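Cell division cycle protein 123 (Schizosaccharomyces pombe, PDB 4ZGP) acts as an ATP-dependent chaperone of ATP-grasp fold that binds the gamma subunit of eIF2 and lets it assemble with the alpha and beta subunits. Local coordinates at residues A[199-204]-A[241-246]. Sequence-based numbering, arbitrary orientation. Where two conformers were deposited one is given.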
loop_
_atom_site.group_PDB
_atom_site.type_symbol
_atom_site.label_atom_id
_atom_site.label_comp_id
_atom_site.label_asym_id
_atom_site.label_seq_id
_atom_site.Cartn_x
_atom_site.Cartn_y
_atom_site.Cartn_z
ATOM N N LYS A 199 -16.092 5.948 -4.098
ATOM C CA LYS A 199 -16.989 5.323 -5.064
ATOM C C LYS A 199 -17.601 6.414 -5.924
ATOM O O LYS A 199 -18.060 7.431 -5.405
ATOM C CB LYS A 199 -18.081 4.511 -4.359
ATOM C CG LYS A 199 -19.030 3.812 -5.317
ATOM C CD LYS A 199 -20.300 3.365 -4.608
ATOM C CE LYS A 199 -20.025 2.170 -3.754
ATOM N NZ LYS A 199 -21.281 1.539 -3.208
ATOM N N SER A 200 -17.568 6.202 -7.237
ATOM C CA SER A 200 -17.937 7.224 -8.215
ATOM C C SER A 200 -17.274 8.559 -7.896
ATOM O O SER A 200 -17.920 9.599 -7.896
ATOM C CB SER A 200 -19.467 7.364 -8.292
ATOM O OG SER A 200 -20.036 6.074 -8.408
ATOM N N LYS A 201 -15.973 8.499 -7.595
ATOM C CA LYS A 201 -15.149 9.670 -7.312
ATOM C C LYS A 201 -15.577 10.453 -6.075
ATOM O O LYS A 201 -15.152 11.594 -5.870
ATOM C CB LYS A 201 -15.124 10.605 -8.528
ATOM C CG LYS A 201 -14.415 10.016 -9.734
ATOM C CD LYS A 201 -13.018 9.528 -9.359
ATOM C CE LYS A 201 -12.109 9.391 -10.581
ATOM N NZ LYS A 201 -10.796 8.787 -10.206
ATOM N N ARG A 202 -16.398 9.843 -5.229
ATOM C CA ARG A 202 -16.768 10.520 -4.005
ATOM C C ARG A 202 -16.295 9.720 -2.771
ATOM O O ARG A 202 -16.253 8.500 -2.790
ATOM C CB ARG A 202 -18.284 10.739 -3.974
ATOM C CG ARG A 202 -18.747 11.718 -5.067
ATOM C CD ARG A 202 -20.260 11.735 -5.242
ATOM N NE ARG A 202 -20.953 11.980 -3.979
ATOM C CZ ARG A 202 -21.120 13.184 -3.443
ATOM N NH1 ARG A 202 -20.648 14.261 -4.059
ATOM N NH2 ARG A 202 -21.760 13.307 -2.289
ATOM N N LEU A 203 -15.945 10.437 -1.717
ATOM C CA LEU A 203 -15.548 9.806 -0.465
ATOM C C LEU A 203 -16.781 9.346 0.309
ATOM O O LEU A 203 -17.500 10.180 0.859
ATOM C CB LEU A 203 -14.748 10.786 0.373
ATOM C CG LEU A 203 -14.241 10.295 1.730
ATOM C CD1 LEU A 203 -13.093 9.327 1.529
ATOM C CD2 LEU A 203 -13.789 11.487 2.576
ATOM N N ILE A 204 -17.002 8.044 0.350
ATOM C CA ILE A 204 -18.201 7.511 0.986
ATOM C C ILE A 204 -17.953 7.094 2.435
ATOM O O ILE A 204 -18.893 7.008 3.231
ATOM C CB ILE A 204 -18.760 6.324 0.209
ATOM C CG1 ILE A 204 -17.722 5.200 0.094
ATOM C CG2 ILE A 204 -19.224 6.779 -1.174
ATOM C CD1 ILE A 204 -18.267 3.880 -0.398
ATOM N N PRO A 241 -13.046 5.202 -11.096
ATOM C CA PRO A 241 -14.003 5.917 -10.251
ATOM C C PRO A 241 -14.075 5.391 -8.818
ATOM O O PRO A 241 -14.438 6.156 -7.911
ATOM C CB PRO A 241 -15.337 5.678 -10.972
ATOM C CG PRO A 241 -15.179 4.329 -11.594
ATOM C CD PRO A 241 -13.719 4.298 -12.053
ATOM N N ASP A 242 -13.778 4.109 -8.632
ATOM C CA ASP A 242 -13.824 3.492 -7.309
ATOM C C ASP A 242 -12.445 2.961 -6.908
ATOM O O ASP A 242 -11.810 2.230 -7.671
ATOM C CB ASP A 242 -14.810 2.326 -7.267
ATOM C CG ASP A 242 -16.135 2.620 -7.984
ATOM O OD1 ASP A 242 -16.570 3.785 -8.061
ATOM O OD2 ASP A 242 -16.752 1.644 -8.455
ATOM N N PHE A 243 -11.998 3.312 -5.708
ATOM C CA PHE A 243 -10.706 2.828 -5.224
ATOM C C PHE A 243 -10.601 3.095 -3.727
ATOM O O PHE A 243 -11.502 3.679 -3.128
ATOM C CB PHE A 243 -9.539 3.495 -6.005
ATOM C CG PHE A 243 -9.495 5.012 -5.912
ATOM C CD1 PHE A 243 -10.249 5.802 -6.769
ATOM C CD2 PHE A 243 -8.675 5.651 -4.973
ATOM C CE1 PHE A 243 -10.190 7.201 -6.709
ATOM C CE2 PHE A 243 -8.616 7.052 -4.899
ATOM C CZ PHE A 243 -9.368 7.825 -5.768
ATOM N N VAL A 244 -9.503 2.645 -3.123
ATOM C CA VAL A 244 -9.302 2.810 -1.687
ATOM C C VAL A 244 -7.936 3.439 -1.482
ATOM O O VAL A 244 -6.979 2.928 -2.026
ATOM C CB VAL A 244 -9.365 1.464 -0.974
ATOM C CG1 VAL A 244 -9.183 1.640 0.531
ATOM C CG2 VAL A 244 -10.719 0.729 -1.307
ATOM N N PHE A 245 -7.840 4.530 -0.730
ATOM C CA PHE A 245 -6.510 5.120 -0.527
ATOM C C PHE A 245 -6.199 5.223 0.953
ATOM O O PHE A 245 -7.098 5.425 1.761
ATOM C CB PHE A 245 -6.366 6.482 -1.263
ATOM C CG PHE A 245 -7.219 7.623 -0.744
ATOM C CD1 PHE A 245 -8.521 7.796 -1.171
ATOM C CD2 PHE A 245 -6.671 8.601 0.068
ATOM C CE1 PHE A 245 -9.274 8.891 -0.733
ATOM C CE2 PHE A 245 -7.416 9.697 0.509
ATOM C CZ PHE A 245 -8.715 9.839 0.121
ATOM N N ASP A 246 -4.927 4.997 1.314
ATOM C CA ASP A 246 -4.509 5.086 2.711
ATOM C C ASP A 246 -3.814 6.416 2.903
ATOM O O ASP A 246 -3.097 6.879 2.015
ATOM C CB ASP A 246 -3.569 3.935 3.110
ATOM C CG ASP A 246 -4.275 2.585 3.126
ATOM O OD1 ASP A 246 -5.519 2.554 3.228
ATOM O OD2 ASP A 246 -3.592 1.557 3.024
HETATM O O HOH W 1 -18.872 4.077 -9.608
#
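A type I' beta turn, Lys199 to Arg202, closes the hairpin between strands 193-199 and 202-208, and Pro241 and Asp242, just ahead of strand 243-250, grip its two central amides. Asp242 OD1 takes the N-H of Ser200 at 2.7 Å, nearly in line with its own C-O bond and almost straight at 173°. One residue on, Lys201 N reaches Pro241 O at 2.8 Å. A water donates to Asp242 OD1 at 2.8 Å and also bonds Ser200 OG, linking the two side chains. With CG anti to its carbonyl carbon (chi1 -43°), the Asp242 carboxylate comes up beside Lys199, whose CG packs 3.7 Å from Asp242 OD1. Were Asp242 an alanine, the Ser200 amide and the bridging water would probably lose the acceptor they share here, leaving the Lys201 N to Pro241 O bond as the one direct hydrogen bond between the two segments. In one of its two deposited conformers, Lys201, bent at chi2 (-53°), runs its CD past Pro241 CA at 3.8 Å; the side chain crosses that of Phe243 at about a right angle, its NZ meeting the ring obliquely, 3.9 Å from Phe243 CE1, and bonding the carbonyls of Asp240 and Phe238. Further along, Leu203 CD1 approaches Phe245 CE1 loosely at 4.5 Å. At the far end of the segment, Asp246 touches ADP and forms salt bridges with Arg195 and Arg209. Strand 193-199 lies between the two strands in the sheet, pairing with both, while helix 221-233 covers Leu203, Phe243 and Phe245 through Ile228 and Leu232.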